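Local coordinates for replication protein B (Plasmid RSF1010, PDB 3H20) that acts as the primase of a broad-host-range plasmid, a nucleotidyltransferase that lays down primers for leading-strand replication of the plasmid DNA, at residues A220-M228 with E259-P269; A107-A115 with G173-V183. All coordinates share one frame; numbering follows the deposited sequence.

Interaction 1. Residues A220-M228 with E259-P269; sequences ALDEYRSEM and EIGKAMAEASP
Tyr224 reaches out from helix 220-228 and turns an edge of its ring to the last turn of helix 259-267. A chi1 of 169° turns the ring away from the backbone N and across to the other helix, and its CE2 edge meets the methyl of Ala267 at 3.7 Å, close to the ring plane. The other ortho carbon of the phenol, CE1, lies 4.1 Å from Met264 CG, the two side chains crossing at about a right angle. One ring face is covered from within its own helix by Met228 CG, one turn on and offset toward the rim. The phenol oxygen stops beside the helix end, with Ser268 CB 3.2 Å from Tyr224 OH. That hydroxyl hydrogen-bonds to Asp243 of helix 239-252, whose second carboxylate oxygen takes Ser268 OG, and one acidic residue thus ties both segments to a third helix. Ser268 also serves as the N-cap of the next helix, its OG bonded to Leu271 N.

This is a helix-helix crossing in the all-helical C-terminal bundle of the primase: the axes of the two short segments pass 9.0 Å apart, crossing at -62°, and small residues allow the close approach. Ala263 sits at the crossing, its CB 4.1 Å from Tyr224 CB, while Ala220 CB meets Glu259 CB at the upstream end. Leu221 closes the flank beside the tyrosine: its CD1, carried on a CG anti to the backbone N (chi1 -175°), lies 4.0 Å from Ala267 CB and equally near Glu266 CB. Beyond it Arg225, its chain bent at chi3, brings NH1 within 3.8 Å of the same methyl, Ala267 CB. Just past the end of helix 259-267, Pro269 CD meets the terminal methyl of Met228, CE, at 4.1 Å.

Interaction 2. Residues A107-A115 with G173-V183; sequences AWVKVADAA and GKTATAGPALV. With SO4 (sulfate ion), chain B.
Val111 packs tightly on the start of helix 179-183: the Val111 and Leu182 side chains cross at about a right angle, CG1 of the valine 4.0 Å from CD1 of the leucine, and Val111 CG2 meets Val183 CG2. Gly179 comes so close that a beta carbon there would clash with Val111 O. One nearly straight hydrogen bond, Ala176 N to Lys110 O at 2.9 Å (166° at the hydrogen), fixes the backbones, and Val109 CG1 rests 3.8 Å from Ala176 CB.

The other side is polar and watery. Lys110 runs fully extended across Thr175, its CE 3.5 Å from Thr175 OG1, and its NZ forms a salt bridge with Asp113 OD1, 3.3 Å away, the hydrogen bond within it weak. A water links Asp113 OD1 to Thr175 OG1, while a sulfate, probably from the crystallisation liquor, takes Thr175 N through its O1 at 2.8 Å and Thr175 OG1 through O3. Replacing Lys110 by an alanine would probably leave Asp113 without its charge partner and uncover the flank of Thr175.

The contact lies where strand 104-110, paired with strands 73-79 and 96-99, runs out against the beginning of the long helix 179-206; helix 81-89 touches Val109.

From the N terminus, the chain first enters interaction 2 at the end of strand 104-110, passes through helix 117-130 and strands 144-145 and 167-170, and returns at residues 173-183, closing a loop of 57 intervening residues within the N-terminal domain. The long helix 179-206 then leads away toward the C-terminal helices. Helix 220-234 opens interaction 1, and helix 257-267 closes it after 30 residues that include helix 239-252. The two loops follow one another in series, neither nesting nor crossing. Interaction 2 ties a strand end to a loop and the first turn of the next helix, interaction 1 helix to helix, on opposite sides of the chain's centre, with their nearest atoms about 40 Å apart.

Interaction 1. Residues A220-M228 with E259-P269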
loop_
_atom_site.group_PDB
_atom_site.type_symbol
_atom_site.label_atom_id
_atom_site.label_comp_id
_atom_site.label_asym_id
_atom_site.label_seq_id
_atom_site.Cartn_x
_atom_site.Cartn_y
_atom_site.Cartn_z
ATOM N N ALA A 220 15.875 -23.410 15.078
ATOM C CA ALA A 220 15.434 -24.771 15.413
ATOM C C ALA A 220 15.136 -24.936 16.900
ATOM O O ALA A 220 14.147 -25.569 17.275
ATOM C CB ALA A 220 16.468 -25.797 14.960
ATOM N N LEU A 221 16.000 -24.358 17.734
ATOM C CA LEU A 221 15.840 -24.365 19.186
ATOM C C LEU A 221 14.537 -23.682 19.618
ATOM O O LEU A 221 13.750 -24.259 20.372
ATOM C CB LEU A 221 17.053 -23.700 19.852
ATOM C CG LEU A 221 17.173 -23.682 21.379
ATOM C CD1 LEU A 221 17.324 -25.089 21.944
ATOM C CD2 LEU A 221 18.344 -22.800 21.804
ATOM N N ASP A 222 14.313 -22.465 19.120
ATOM C CA ASP A 222 13.091 -21.705 19.408
ATOM C C ASP A 222 11.856 -22.470 18.942
ATOM O O ASP A 222 10.820 -22.470 19.611
ATOM C CB ASP A 222 13.127 -20.331 18.729
ATOM C CG ASP A 222 14.372 -19.525 19.073
ATOM O OD1 ASP A 222 14.859 -19.599 20.228
ATOM O OD2 ASP A 222 14.853 -18.797 18.179
ATOM N N GLU A 223 11.995 -23.115 17.786
ATOM C CA GLU A 223 10.954 -23.927 17.165
ATOM C C GLU A 223 10.607 -25.138 18.037
ATOM O O GLU A 223 9.432 -25.446 18.257
ATOM C CB GLU A 223 11.456 -24.395 15.797
ATOM C CG GLU A 223 10.387 -24.719 14.777
ATOM C CD GLU A 223 10.968 -24.973 13.395
ATOM O OE1 GLU A 223 11.900 -24.237 13.000
ATOM O OE2 GLU A 223 10.482 -25.899 12.702
ATOM N N TYR A 224 11.644 -25.811 18.530
ATOM C CA TYR A 224 11.492 -26.954 19.428
ATOM C C TYR A 224 10.795 -26.562 20.737
ATOM O O TYR A 224 9.827 -27.205 21.144
ATOM C CB TYR A 224 12.856 -27.604 19.695
ATOM C CG TYR A 224 12.858 -28.630 20.807
ATOM C CD1 TYR A 224 12.446 -29.948 20.577
ATOM C CD2 TYR A 224 13.286 -28.286 22.088
ATOM C CE1 TYR A 224 12.449 -30.890 21.606
ATOM C CE2 TYR A 224 13.290 -29.212 23.115
ATOM C CZ TYR A 224 12.870 -30.506 22.870
ATOM O OH TYR A 224 12.879 -31.410 23.901
ATOM N N ARG A 225 11.281 -25.494 21.372
ATOM C CA ARG A 225 10.722 -25.007 22.635
ATOM C C ARG A 225 9.253 -24.597 22.501
ATOM O O ARG A 225 8.448 -24.842 23.405
ATOM C CB ARG A 225 11.562 -23.850 23.181
ATOM C CG ARG A 225 12.987 -24.246 23.555
ATOM C CD ARG A 225 13.920 -23.043 23.577
ATOM N NE ARG A 225 13.773 -22.248 24.794
ATOM C CZ ARG A 225 14.483 -22.432 25.906
ATOM N NH1 ARG A 225 15.405 -23.388 25.976
ATOM N NH2 ARG A 225 14.268 -21.656 26.958
ATOM N N SER A 226 8.914 -23.982 21.368
ATOM C CA SER A 226 7.538 -23.578 21.071
ATOM C C SER A 226 6.583 -24.776 21.051
ATOM O O SER A 226 5.535 -24.748 21.702
ATOM C CB SER A 226 7.480 -22.829 19.737
ATOM O OG SER A 226 6.296 -22.057 19.640
ATOM N N GLU A 227 6.957 -25.824 20.317
ATOM C CA GLU A 227 6.162 -27.054 20.252
ATOM C C GLU A 227 6.038 -27.720 21.628
ATOM O O GLU A 227 4.945 -28.130 22.027
ATOM C CB GLU A 227 6.749 -28.046 19.235
ATOM C CG GLU A 227 6.782 -27.561 17.776
ATOM C CD GLU A 227 5.408 -27.217 17.209
ATOM O OE1 GLU A 227 4.425 -27.925 17.517
ATOM O OE2 GLU A 227 5.308 -26.231 16.444
ATOM N N MET A 228 7.157 -27.812 22.347
ATOM C CA MET A 228 7.193 -28.459 23.663
ATOM C C MET A 228 6.266 -27.801 24.689
ATOM O O MET A 228 5.582 -28.498 25.441
ATOM C CB MET A 228 8.628 -28.521 24.208
ATOM C CG MET A 228 9.551 -29.478 23.458
ATOM S SD MET A 228 9.087 -31.216 23.608
ATOM C CE MET A 228 9.648 -31.547 25.290
ATOM N N GLU A 259 20.247 -30.398 13.425
ATOM C CA GLU A 259 19.490 -29.284 14.013
ATOM C C GLU A 259 18.596 -29.748 15.172
ATOM O O GLU A 259 18.579 -29.131 16.238
ATOM C CB GLU A 259 18.636 -28.583 12.947
ATOM C CG GLU A 259 19.377 -27.539 12.112
ATOM C CD GLU A 259 18.489 -26.870 11.067
ATOM O OE1 GLU A 259 17.888 -27.584 10.235
ATOM O OE2 GLU A 259 18.403 -25.624 11.068
ATOM N N ILE A 260 17.870 -30.843 14.954
ATOM C CA ILE A 260 16.955 -31.398 15.953
ATOM C C ILE A 260 17.708 -31.997 17.144
ATOM O O ILE A 260 17.333 -31.776 18.300
ATOM C CB ILE A 260 16.003 -32.448 15.321
ATOM C CG1 ILE A 260 15.076 -31.773 14.303
ATOM C CG2 ILE A 260 15.190 -33.180 16.396
ATOM C CD1 ILE A 260 14.402 -32.740 13.325
ATOM N N GLY A 261 18.765 -32.751 16.849
ATOM C CA GLY A 261 19.620 -33.331 17.876
ATOM C C GLY A 261 20.199 -32.288 18.809
ATOM O O GLY A 261 20.118 -32.428 20.033
ATOM N N LYS A 262 20.769 -31.235 18.222
ATOM C CA LYS A 262 21.373 -30.129 18.971
ATOM C C LYS A 262 20.344 -29.382 19.829
ATOM O O LYS A 262 20.658 -28.926 20.932
ATOM C CB LYS A 262 22.091 -29.170 18.006
ATOM C CG LYS A 262 22.471 -27.822 18.596
ATOM C CD LYS A 262 23.663 -27.210 17.882
ATOM C CE LYS A 262 24.119 -25.949 18.591
ATOM N NZ LYS A 262 25.505 -25.565 18.210
ATOM N N ALA A 263 19.123 -29.261 19.312
ATOM C CA ALA A 263 18.019 -28.634 20.040
ATOM C C ALA A 263 17.595 -29.469 21.250
ATOM O O ALA A 263 17.357 -28.928 22.336
ATOM C CB ALA A 263 16.831 -28.397 19.108
ATOM N N MET A 264 17.504 -30.782 21.050
ATOM C CA MET A 264 17.181 -31.720 22.126
ATOM C C MET A 264 18.273 -31.709 23.195
ATOM O O MET A 264 17.975 -31.674 24.387
ATOM C CB MET A 264 16.993 -33.140 21.581
ATOM C CG MET A 264 15.677 -33.366 20.835
ATOM S SD MET A 264 15.485 -35.022 20.136
ATOM C CE MET A 264 15.426 -36.043 21.604
ATOM N N ALA A 265 19.528 -31.723 22.751
ATOM C CA ALA A 265 20.684 -31.711 23.647
ATOM C C ALA A 265 20.660 -30.517 24.599
ATOM O O ALA A 265 21.085 -30.626 25.750
ATOM C CB ALA A 265 21.977 -31.736 22.850
ATOM N N GLU A 266 20.143 -29.387 24.117
ATOM C CA GLU A 266 20.128 -28.140 24.884
ATOM C C GLU A 266 18.905 -27.997 25.791
ATOM O O GLU A 266 19.028 -27.502 26.911
ATOM C CB GLU A 266 20.205 -26.938 23.934
ATOM C CG GLU A 266 20.466 -25.595 24.615
ATOM C CD GLU A 266 21.890 -25.461 25.137
ATOM O OE1 GLU A 266 22.813 -26.026 24.509
ATOM O OE2 GLU A 266 22.089 -24.785 26.173
ATOM N N ALA A 267 17.738 -28.437 25.313
ATOM C CA ALA A 267 16.463 -28.065 25.939
ATOM C C ALA A 267 15.528 -29.201 26.386
ATOM O O ALA A 267 14.535 -28.936 27.061
ATOM C CB ALA A 267 15.703 -27.080 25.030
ATOM N N SER A 268 15.831 -30.448 26.019
ATOM C CA SER A 268 14.949 -31.579 26.348
ATOM C C SER A 268 14.994 -31.990 27.815
ATOM O O SER A 268 16.049 -32.382 28.313
ATOM C CB SER A 268 15.255 -32.803 25.474
ATOM O OG SER A 268 14.545 -33.942 25.941
ATOM N N PRO A 269 13.846 -31.907 28.513
ATOM C CA PRO A 269 13.789 -32.432 29.879
ATOM C C PRO A 269 13.987 -33.948 29.919
ATOM O O PRO A 269 14.649 -34.441 30.829
ATOM C CB PRO A 269 12.383 -32.051 30.358
ATOM C CG PRO A 269 11.596 -31.822 29.119
ATOM C CD PRO A 269 12.564 -31.304 28.095
#

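Interaction 2. Residues A107-A115 with G173-V183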
loop_
_atom_site.group_PDB
_atom_site.type_symbol
_atom_site.label_atom_id
_atom_site.label_comp_id
_atom_site.label_asym_id
_atom_site.label_seq_id
_atom_site.Cartn_x
_atom_site.Cartn_y
_atom_site.Cartn_z
ATOM N N ALA A 107 -11.629 15.833 -9.462
ATOM C CA ALA A 107 -11.606 17.000 -8.577
ATOM C C ALA A 107 -10.368 16.970 -7.678
ATOM O O ALA A 107 -9.959 15.900 -7.225
ATOM C CB ALA A 107 -12.886 17.052 -7.726
ATOM N N TRP A 108 -9.770 18.134 -7.435
ATOM C CA TRP A 108 -8.769 18.280 -6.393
ATOM C C TRP A 108 -9.450 19.011 -5.241
ATOM O O TRP A 108 -10.011 20.088 -5.433
ATOM C CB TRP A 108 -7.564 19.099 -6.873
ATOM C CG TRP A 108 -6.715 18.431 -7.966
ATOM C CD1 TRP A 108 -6.897 18.527 -9.310
ATOM C CD2 TRP A 108 -5.544 17.622 -7.779
ATOM N NE1 TRP A 108 -5.931 17.810 -9.982
ATOM C CE2 TRP A 108 -5.079 17.255 -9.067
ATOM C CE3 TRP A 108 -4.845 17.171 -6.655
ATOM C CZ2 TRP A 108 -3.947 16.458 -9.259
ATOM C CZ3 TRP A 108 -3.723 16.366 -6.849
ATOM C CH2 TRP A 108 -3.291 16.017 -8.142
ATOM N N VAL A 109 -9.428 18.411 -4.055
ATOM C CA VAL A 109 -10.026 19.024 -2.856
ATOM C C VAL A 109 -8.888 19.505 -1.946
ATOM O O VAL A 109 -7.999 18.713 -1.593
ATOM C CB VAL A 109 -10.921 18.009 -2.091
ATOM C CG1 VAL A 109 -11.528 18.627 -0.806
ATOM C CG2 VAL A 109 -12.026 17.441 -2.996
ATOM N N LYS A 110 -8.921 20.792 -1.578
ATOM C CA LYS A 110 -7.954 21.382 -0.663
ATOM C C LYS A 110 -8.501 21.262 0.759
ATOM O O LYS A 110 -9.531 21.865 1.093
ATOM C CB LYS A 110 -7.692 22.862 -0.993
ATOM C CG LYS A 110 -6.629 23.522 -0.069
ATOM C CD LYS A 110 -6.300 24.961 -0.451
ATOM C CE LYS A 110 -5.298 25.551 0.566
ATOM N NZ LYS A 110 -4.795 26.910 0.196
ATOM N N VAL A 111 -7.819 20.472 1.591
ATOM C CA VAL A 111 -8.265 20.271 2.978
ATOM C C VAL A 111 -7.561 21.160 4.008
ATOM O O VAL A 111 -8.059 21.330 5.120
ATOM C CB VAL A 111 -8.154 18.777 3.400
ATOM C CG1 VAL A 111 -9.085 17.919 2.541
ATOM C CG2 VAL A 111 -6.696 18.285 3.318
ATOM N N ALA A 112 -6.399 21.704 3.638
ATOM C CA ALA A 112 -5.548 22.487 4.540
ATOM C C ALA A 112 -4.495 23.219 3.721
ATOM O O ALA A 112 -4.294 22.895 2.559
ATOM C CB ALA A 112 -4.861 21.569 5.570
ATOM N N ASP A 113 -3.808 24.187 4.324
ATOM C CA ASP A 113 -2.676 24.832 3.641
ATOM C C ASP A 113 -1.500 23.861 3.514
ATOM O O ASP A 113 -0.756 23.896 2.530
ATOM C CB ASP A 113 -2.243 26.106 4.368
ATOM C CG ASP A 113 -3.307 27.201 4.322
ATOM O OD1 ASP A 113 -4.166 27.198 3.406
ATOM O OD2 ASP A 113 -3.270 28.075 5.205
ATOM N N ALA A 114 -1.351 22.994 4.514
ATOM C CA ALA A 114 -0.355 21.919 4.481
ATOM C C ALA A 114 -0.823 20.709 5.295
ATOM O O ALA A 114 -1.303 20.857 6.429
ATOM C CB ALA A 114 0.991 22.419 4.982
ATOM N N ALA A 115 -0.700 19.523 4.694
ATOM C CA ALA A 115 -0.959 18.248 5.375
ATOM C C ALA A 115 0.008 17.183 4.865
ATOM O O ALA A 115 0.240 17.082 3.668
ATOM C CB ALA A 115 -2.405 17.806 5.169
ATOM N N GLY A 173 -10.169 27.426 -6.070
ATOM C CA GLY A 173 -8.905 27.378 -5.313
ATOM C C GLY A 173 -9.037 27.468 -3.795
ATOM O O GLY A 173 -8.029 27.533 -3.079
ATOM N N LYS A 174 -10.269 27.464 -3.299
ATOM C CA LYS A 174 -10.521 27.665 -1.871
ATOM C C LYS A 174 -10.542 26.358 -1.095
ATOM O O LYS A 174 -10.957 25.321 -1.620
ATOM C CB LYS A 174 -11.867 28.355 -1.656
ATOM C CG LYS A 174 -11.905 29.827 -2.030
ATOM C CD LYS A 174 -13.168 30.476 -1.463
ATOM C CE LYS A 174 -13.066 30.679 0.056
ATOM N NZ LYS A 174 -14.373 30.472 0.761
ATOM N N THR A 175 -10.149 26.424 0.176
ATOM C CA THR A 175 -10.226 25.260 1.069
ATOM C C THR A 175 -11.677 24.793 1.214
ATOM O O THR A 175 -12.574 25.612 1.345
ATOM C CB THR A 175 -9.629 25.606 2.450
ATOM O OG1 THR A 175 -8.268 26.030 2.280
ATOM C CG2 THR A 175 -9.681 24.416 3.385
ATOM N N ALA A 176 -11.904 23.476 1.179
ATOM C CA ALA A 176 -13.250 22.917 1.384
ATOM C C ALA A 176 -13.771 23.276 2.782
ATOM O O ALA A 176 -12.983 23.360 3.727
ATOM C CB ALA A 176 -13.236 21.409 1.194
ATOM N N THR A 177 -15.081 23.516 2.909
ATOM C CA THR A 177 -15.697 23.760 4.235
ATOM C C THR A 177 -15.344 22.658 5.258
ATOM O O THR A 177 -15.039 22.955 6.417
ATOM C CB THR A 177 -17.237 23.895 4.126
ATOM O OG1 THR A 177 -17.562 24.970 3.236
ATOM C CG2 THR A 177 -17.870 24.177 5.496
ATOM N N ALA A 178 -15.370 21.405 4.799
ATOM C CA ALA A 178 -15.083 20.234 5.632
ATOM C C ALA A 178 -13.602 19.899 5.744
ATOM O O ALA A 178 -13.247 18.875 6.330
ATOM C CB ALA A 178 -15.854 19.011 5.117
ATOM N N GLY A 179 -12.736 20.748 5.191
ATOM C CA GLY A 179 -11.280 20.511 5.244
ATOM C C GLY A 179 -10.732 20.240 6.643
ATOM O O GLY A 179 -10.177 19.161 6.892
ATOM N N PRO A 180 -10.840 21.221 7.564
ATOM C CA PRO A 180 -10.392 20.978 8.940
ATOM C C PRO A 180 -10.999 19.707 9.556
ATOM O O PRO A 180 -10.288 18.959 10.226
ATOM C CB PRO A 180 -10.868 22.232 9.682
ATOM C CG PRO A 180 -10.869 23.285 8.633
ATOM C CD PRO A 180 -11.333 22.600 7.392
ATOM N N ALA A 181 -12.289 19.459 9.302
ATOM C CA ALA A 181 -12.989 18.257 9.799
ATOM C C ALA A 181 -12.456 16.936 9.218
ATOM O O ALA A 181 -12.379 15.923 9.923
ATOM C CB ALA A 181 -14.509 18.385 9.569
ATOM N N LEU A 182 -12.099 16.935 7.933
ATOM C CA LEU A 182 -11.517 15.752 7.306
ATOM C C LEU A 182 -10.104 15.440 7.848
ATOM O O LEU A 182 -9.736 14.264 7.989
ATOM C CB LEU A 182 -11.466 15.923 5.787
ATOM C CG LEU A 182 -12.807 15.854 5.048
ATOM C CD1 LEU A 182 -12.654 16.559 3.698
ATOM C CD2 LEU A 182 -13.295 14.421 4.884
ATOM N N VAL A 183 -9.328 16.487 8.130
ATOM C CA VAL A 183 -8.014 16.358 8.785
ATOM C C VAL A 183 -8.180 15.774 10.205
ATOM O O VAL A 183 -7.426 14.877 10.614
ATOM C CB VAL A 183 -7.252 17.715 8.834
ATOM C CG1 VAL A 183 -5.963 17.609 9.673
ATOM C CG2 VAL A 183 -6.898 18.195 7.412
HETATM S S SO4 B . -8.874 29.388 1.522
HETATM O O1 SO4 B . -10.254 28.938 1.383
HETATM O O2 SO4 B . -8.524 29.428 2.937
HETATM O O3 SO4 B . -7.973 28.482 0.814
HETATM O O4 SO4 B . -8.739 30.725 0.947
HETATM O O HOH W 1 -11.162 22.531 -1.898
HETATM O O HOH W 2 -6.605 25.889 4.372
#